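Local structure of uncharacterized protein YhfS (Escherichia coli, 4J8L) at residues Q57-A60 with D61-A65; P102-R105 with V106-Q110. The protein is of unknown function but carries pyridoxal 5'-phosphate covalently on a lysine and may have cysteine synthase activity. All coordinates share one frame; numbering follows the deposited sequence.

Contact 1. Residues Q57-A60 with D61-A65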
ATOM      1  N   GLN A  57      -7.370 -13.207 -13.452  1.00 14.36           N
ATOM      2  CA  GLN A  57      -6.434 -13.474 -14.539  1.00 16.15           C
ATOM      3  C   GLN A  57      -5.801 -12.180 -15.040  1.00 16.80           C
ATOM      4  O   GLN A  57      -4.605 -12.136 -15.331  1.00 18.49           O
ATOM      5  CB  GLN A  57      -7.124 -14.225 -15.691  1.00 18.33           C
ATOM      6  CG  GLN A  57      -7.465 -15.674 -15.329  1.00 21.09           C
ATOM      7  CD  GLN A  57      -8.349 -16.335 -16.358  1.00 29.88           C
ATOM      8  OE1 GLN A  57      -8.693 -15.730 -17.371  1.00 33.14           O
ATOM      9  NE2 GLN A  57      -8.721 -17.587 -16.108  1.00 33.04           N
ATOM     10  N   VAL A  58      -6.609 -11.129 -15.160  1.00 16.91           N
ATOM     11  CA  VAL A  58      -6.089  -9.843 -15.610  1.00 16.38           C
ATOM     12  C   VAL A  58      -5.078  -9.291 -14.607  1.00 15.00           C
ATOM     13  O   VAL A  58      -4.007  -8.812 -14.987  1.00 17.17           O
ATOM     14  CB  VAL A  58      -7.221  -8.814 -15.810  1.00 14.53           C
ATOM     15  CG1 VAL A  58      -6.647  -7.429 -16.020  1.00 17.33           C
ATOM     16  CG2 VAL A  58      -8.078  -9.207 -17.002  1.00 14.89           C
ATOM     17  N   LEU A  59      -5.426  -9.354 -13.328  1.00 14.28           N
ATOM     18  CA  LEU A  59      -4.511  -8.877 -12.288  1.00 17.28           C
ATOM     19  C   LEU A  59      -3.180  -9.634 -12.340  1.00 17.58           C
ATOM     20  O   LEU A  59      -2.111  -9.026 -12.272  1.00 18.37           O
ATOM     21  CB  LEU A  59      -5.128  -9.025 -10.899  1.00 16.14           C
ATOM     22  CG  LEU A  59      -6.338  -8.143 -10.621  1.00 22.67           C
ATOM     23  CD1 LEU A  59      -6.775  -8.297  -9.172  1.00 27.89           C
ATOM     24  CD2 LEU A  59      -6.003  -6.709 -10.931  1.00 30.67           C
ATOM     25  N   ALA A  60      -3.242 -10.957 -12.467  1.00 15.85           N
ATOM     26  CA  ALA A  60      -2.016 -11.750 -12.523  1.00 18.84           C
ATOM     27  C   ALA A  60      -1.162 -11.328 -13.709  1.00 18.40           C
ATOM     28  O   ALA A  60       0.047 -11.118 -13.587  1.00 17.90           O
ATOM     29  CB  ALA A  60      -2.339 -13.237 -12.616  1.00 18.09           C
ATOM     30  N   ASP A  61      -1.809 -11.200 -14.863  1.00 15.83           N
ATOM     31  CA  ASP A  61      -1.121 -10.821 -16.078  1.00 16.92           C
ATOM     32  C   ASP A  61      -0.488  -9.428 -15.941  1.00 17.91           C
ATOM     33  O   ASP A  61       0.679  -9.237 -16.264  1.00 18.12           O
ATOM     34  CB  ASP A  61      -2.107 -10.877 -17.251  1.00 17.37           C
ATOM     35  CG  ASP A  61      -1.446 -10.625 -18.583  1.00 27.19           C
ATOM     36  OD1 ASP A  61      -2.123 -10.094 -19.489  1.00 33.83           O
ATOM     37  OD2 ASP A  61      -0.254 -10.969 -18.729  1.00 33.12           O
ATOM     38  N   ALA A  62      -1.258  -8.467 -15.437  1.00 17.20           N
ATOM     39  CA  ALA A  62      -0.805  -7.079 -15.337  1.00 20.69           C
ATOM     40  C   ALA A  62       0.373  -6.926 -14.384  1.00 18.80           C
ATOM     41  O   ALA A  62       1.240  -6.077 -14.591  1.00 19.56           O
ATOM     42  CB  ALA A  62      -1.953  -6.182 -14.906  1.00 20.52           C
ATOM     43  N   PHE A  63       0.412  -7.761 -13.350  1.00 15.89           N
ATOM     44  CA  PHE A  63       1.513  -7.712 -12.389  1.00 15.71           C
ATOM     45  C   PHE A  63       2.530  -8.840 -12.566  1.00 17.02           C
ATOM     46  O   PHE A  63       3.246  -9.193 -11.631  1.00 19.90           O
ATOM     47  CB  PHE A  63       0.982  -7.644 -10.949  1.00 17.45           C
ATOM     48  CG  PHE A  63       0.225  -6.374 -10.646  1.00 16.89           C
ATOM     49  CD1 PHE A  63       0.897  -5.164 -10.545  1.00 17.21           C
ATOM     50  CD2 PHE A  63      -1.147  -6.390 -10.438  1.00 17.66           C
ATOM     51  CE1 PHE A  63       0.220  -3.992 -10.264  1.00 17.38           C
ATOM     52  CE2 PHE A  63      -1.833  -5.219 -10.149  1.00 17.77           C
ATOM     53  CZ  PHE A  63      -1.149  -4.015 -10.068  1.00 20.31           C
ATOM     54  N   HIS A  64       2.585  -9.388 -13.778  1.00 16.53           N
ATOM     55  CA  HIS A  64       3.640 -10.316 -14.182  1.00 19.10           C
ATOM     56  C   HIS A  64       3.754 -11.506 -13.243  1.00 21.32           C
ATOM     57  O   HIS A  64       4.850 -11.921 -12.861  1.00 20.90           O
ATOM     58  CB  HIS A  64       4.964  -9.564 -14.318  1.00 20.68           C
ATOM     59  CG  HIS A  64       4.873  -8.376 -15.223  1.00 18.85           C
ATOM     60  ND1 HIS A  64       4.664  -7.096 -14.756  1.00 22.93           N
ATOM     61  CD2 HIS A  64       4.915  -8.280 -16.574  1.00 23.66           C
ATOM     62  CE1 HIS A  64       4.605  -6.260 -15.778  1.00 23.96           C
ATOM     63  NE2 HIS A  64       4.760  -6.954 -16.891  1.00 25.44           N
ATOM     64  N   ALA A  65       2.598 -12.049 -12.883  1.00 19.70           N
ATOM     65  CA  ALA A  65       2.511 -13.151 -11.945  1.00 18.57           C
ATOM     66  C   ALA A  65       1.763 -14.317 -12.572  1.00 19.47           C
ATOM     67  O   ALA A  65       1.084 -14.162 -13.587  1.00 18.68           O
ATOM     68  CB  ALA A  65       1.811 -12.700 -10.665  1.00 18.60           C
TER
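A Schellman motif closes helix 50-62 here, joining the carbonyl of Ala60 to the amide of Ala65 across the last turn. Ala65 N gives its hydrogen to Ala60 O at 2.8 Å, an almost straight bond of 166°, while inside it His64 N bonds to Asp61 O at 3.1 Å. His64 is the C-prime residue: its positive phi of 55° turns the chain back on the helix end, and its ring lies beyond the helix, where ND1 bonds to Glu184. Ahead of the cap, regular helical bonds run from Asp61 N to Gln57 O and from Ala62 N to Val58 O, the latter at 2.8 Å. Phe63 has already left helical geometry, yet its N still reaches Leu59 O at 3.0 Å.

The same carbonyl meets the Phe63 ring obliquely, with CD2 at 3.4 Å from Leu59 O. With CG anti to its own carbonyl carbon (chi1 -65°), the Phe63 ring projects outward from the helix end, beside Leu59, where CE2 loosely approaches Leu59 CD2 at 4.5 Å. Leu239 of helix 229-261 touches both side chains, so large apolar residues suit positions 59 and 63, which fill this side. Val207 of strand 203-208 packs against Phe63 and Ala65. Alanine suits the turn itself, since its methyl is small: Ala60 CB lies 3.7 Å from Ala65 O. Asp61 faces helix 11-28 instead; its OD1 forms a salt bridge with Arg27 and a hydrogen bond with Ser24.

Ala60 O, at the helix end where carbonyls lose their usual partners, is thus satisfied by the reversing chain. Beside it, an apolar flank fastens the helix to the fold, and the pairing with Arg27 probably favours a charged Asp61 carboxylate.

Contact 2. Residues P102-R105 with V106-Q110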
ATOM      1  N   PRO A 102       0.059  -2.959  12.420  1.00 17.46           N
ATOM      2  CA  PRO A 102      -0.738  -3.455  13.553  1.00 21.20           C
ATOM      3  C   PRO A 102      -1.638  -4.669  13.285  1.00 20.41           C
ATOM      4  O   PRO A 102      -1.625  -5.598  14.106  1.00 19.17           O
ATOM      5  CB  PRO A 102      -1.569  -2.232  13.947  1.00 22.47           C
ATOM      6  CG  PRO A 102      -0.671  -1.078  13.596  1.00 23.79           C
ATOM      7  CD  PRO A 102      -0.026  -1.491  12.296  1.00 17.71           C
ATOM      8  N   THR A 103      -2.400  -4.673  12.195  1.00 18.93           N
ATOM      9  CA  THR A 103      -3.238  -5.837  11.906  1.00 17.66           C
ATOM     10  C   THR A 103      -2.403  -7.043  11.474  1.00 16.74           C
ATOM     11  O   THR A 103      -2.856  -8.182  11.568  1.00 17.38           O
ATOM     12  CB  THR A 103      -4.330  -5.549  10.850  1.00 16.95           C
ATOM     13  OG1 THR A 103      -3.712  -5.207   9.609  1.00 17.85           O
ATOM     14  CG2 THR A 103      -5.232  -4.395  11.311  1.00 17.57           C
ATOM     15  N   THR A 104      -1.192  -6.798  10.984  1.00 16.47           N
ATOM     16  CA  THR A 104      -0.293  -7.915  10.663  1.00 17.91           C
ATOM     17  C   THR A 104       0.186  -8.565  11.958  1.00 20.10           C
ATOM     18  O   THR A 104       0.276  -9.791  12.054  1.00 18.32           O
ATOM     19  CB  THR A 104       0.905  -7.460   9.802  1.00 15.02           C
ATOM     20  OG1 THR A 104       0.418  -6.933   8.559  1.00 16.93           O
ATOM     21  CG2 THR A 104       1.861  -8.624   9.519  1.00 17.62           C
ATOM     22  N   ARG A 105       0.462  -7.744  12.967  1.00 17.30           N
ATOM     23  CA  ARG A 105       0.839  -8.282  14.267  1.00 17.81           C
ATOM     24  C   ARG A 105      -0.306  -9.126  14.838  1.00 20.04           C
ATOM     25  O   ARG A 105      -0.070 -10.178  15.431  1.00 20.79           O
ATOM     26  CB  ARG A 105       1.267  -7.175  15.246  1.00 18.86           C
ATOM     27  CG  ARG A 105       1.768  -7.715  16.582  1.00 24.61           C
ATOM     28  CD  ARG A 105       2.365  -6.603  17.458  1.00 31.51           C
ATOM     29  NE  ARG A 105       1.452  -5.466  17.554  1.00 44.17           N
ATOM     30  CZ  ARG A 105       1.623  -4.302  16.928  1.00 45.77           C
ATOM     31  NH1 ARG A 105       2.694  -4.095  16.164  1.00 45.08           N
ATOM     32  NH2 ARG A 105       0.727  -3.340  17.078  1.00 39.30           N
ATOM     33  N   VAL A 106      -1.544  -8.674  14.636  1.00 19.05           N
ATOM     34  CA  VAL A 106      -2.705  -9.424  15.109  1.00 19.25           C
ATOM     35  C   VAL A 106      -2.744 -10.807  14.442  1.00 18.35           C
ATOM     36  O   VAL A 106      -2.960 -11.821  15.103  1.00 20.08           O
ATOM     37  CB  VAL A 106      -4.019  -8.659  14.842  1.00 20.94           C
ATOM     38  CG1 VAL A 106      -5.227  -9.560  15.078  1.00 22.18           C
ATOM     39  CG2 VAL A 106      -4.091  -7.403  15.711  1.00 22.60           C
ATOM     40  N   ILE A 107      -2.504 -10.837  13.134  1.00 18.69           N
ATOM     41  CA  ILE A 107      -2.468 -12.092  12.376  1.00 16.43           C
ATOM     42  C   ILE A 107      -1.371 -13.020  12.907  1.00 20.31           C
ATOM     43  O   ILE A 107      -1.597 -14.215  13.128  1.00 21.53           O
ATOM     44  CB  ILE A 107      -2.237 -11.825  10.883  1.00 15.42           C
ATOM     45  CG1 ILE A 107      -3.473 -11.151  10.278  1.00 16.79           C
ATOM     46  CG2 ILE A 107      -1.935 -13.131  10.149  1.00 18.68           C
ATOM     47  CD1 ILE A 107      -3.244 -10.539   8.913  1.00 19.19           C
ATOM     48  N   ILE A 108      -0.189 -12.450  13.128  1.00 19.37           N
ATOM     49  CA  ILE A 108       0.945 -13.178  13.704  1.00 21.62           C
ATOM     50  C   ILE A 108       0.591 -13.796  15.055  1.00 25.52           C
ATOM     51  O   ILE A 108       0.896 -14.961  15.324  1.00 25.96           O
ATOM     52  CB  ILE A 108       2.164 -12.236  13.849  1.00 20.50           C
ATOM     53  CG1 ILE A 108       2.783 -11.981  12.472  1.00 23.13           C
ATOM     54  CG2 ILE A 108       3.195 -12.805  14.833  1.00 22.29           C
ATOM     55  CD1 ILE A 108       3.665 -10.760  12.405  1.00 22.59           C
ATOM     56  N   GLU A 109      -0.073 -13.014  15.891  1.00 21.54           N
ATOM     57  CA  GLU A 109      -0.494 -13.488  17.199  1.00 24.38           C
ATOM     58  C   GLU A 109      -1.554 -14.579  17.093  1.00 27.12           C
ATOM     59  O   GLU A 109      -1.499 -15.577  17.817  1.00 28.14           O
ATOM     60  CB  GLU A 109      -1.006 -12.320  18.037  1.00 27.85           C
ATOM     61  CG  GLU A 109       0.088 -11.346  18.437  1.00 37.89           C
ATOM     62  CD  GLU A 109      -0.454 -10.073  19.055  1.00 45.82           C
ATOM     63  OE1 GLU A 109      -1.677  -9.829  18.952  1.00 46.45           O
ATOM     64  OE2 GLU A 109       0.348  -9.313  19.639  1.00 47.86           O
ATOM     65  N   GLN A 110      -2.507 -14.397  16.185  1.00 25.08           N
ATOM     66  CA  GLN A 110      -3.590 -15.359  16.018  1.00 25.55           C
ATOM     67  C   GLN A 110      -3.100 -16.688  15.412  1.00 28.75           C
ATOM     68  O   GLN A 110      -3.745 -17.723  15.583  1.00 33.33           O
ATOM     69  CB  GLN A 110      -4.756 -14.739  15.219  1.00 25.77           C
ATOM     70  CG  GLN A 110      -5.513 -13.644  16.006  1.00 25.92           C
ATOM     71  CD  GLN A 110      -6.580 -12.890  15.196  1.00 30.44           C
ATOM     72  OE1 GLN A 110      -6.732 -13.090  13.994  1.00 29.55           O
ATOM     73  NE2 GLN A 110      -7.316 -12.005  15.870  1.00 27.99           N
TER
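Thr104 O and Arg105 O each accept a backbone hydrogen bond at 2.9 Å, from Ile108 N and Glu109 N respectively. Just before them, Val106 N reaches Pro102 O and Ile107 N reaches Thr103 O, both at 3.1 Å. Proline suits the first turn of helix 102-111, where an amide hydrogen has no helical acceptor before it.

On the exposed side, Arg105 and Glu109 run side by side and point the same way. Their charges attract only at a distance: Arg105 NE is 4.5 Å from Glu109 OE2, too far for a salt bridge, and the guanidinium and carboxylate planes are 65° apart. With CG anti to the backbone N (chi1 -176°), the arginine brings CG to 3.7 Å from Glu109 OE2; a bend at chi3 (50°) then turns its end.

The inner side is mostly apolar, with one polar link, Thr103 OG1 to Thr76 OG1. The side chains of Thr104 and Ile108 cross at an angle, with Thr104 CG2 4.0 Å from Ile108 CD1. Ile107 lays CG1 3.3 Å from Thr103 O and packs on Thr76, Ile79 and Arg80 of helix 74-86; Thr104 also touches Ile79.

Ile107 and Thr104, with the Thr103-Thr76 hydrogen bond, therefore join the two helices, whereas the outer Arg105-Glu109 pair probably adds a weak electrostatic attraction.

Contact 1 ends before contact 2 begins along the chain, and both fall within the range matched to the class I and II aminotransferase family. Their centres are 28 Å apart, with nearest atoms about 19 Å apart, so they do not touch. Residues 57-65 finish helix 50-62 and lead into strand 67-72, one outer strand of the seven-stranded mixed sheet. Residues 102-110 lie on the helix of a beta-alpha-beta unit between strands 92-96 and 114-118, the latter being the other outer strand. The two contacts thus belong to connections serving opposite margins of one sheet, the central scaffold of this cofactor-bearing fold.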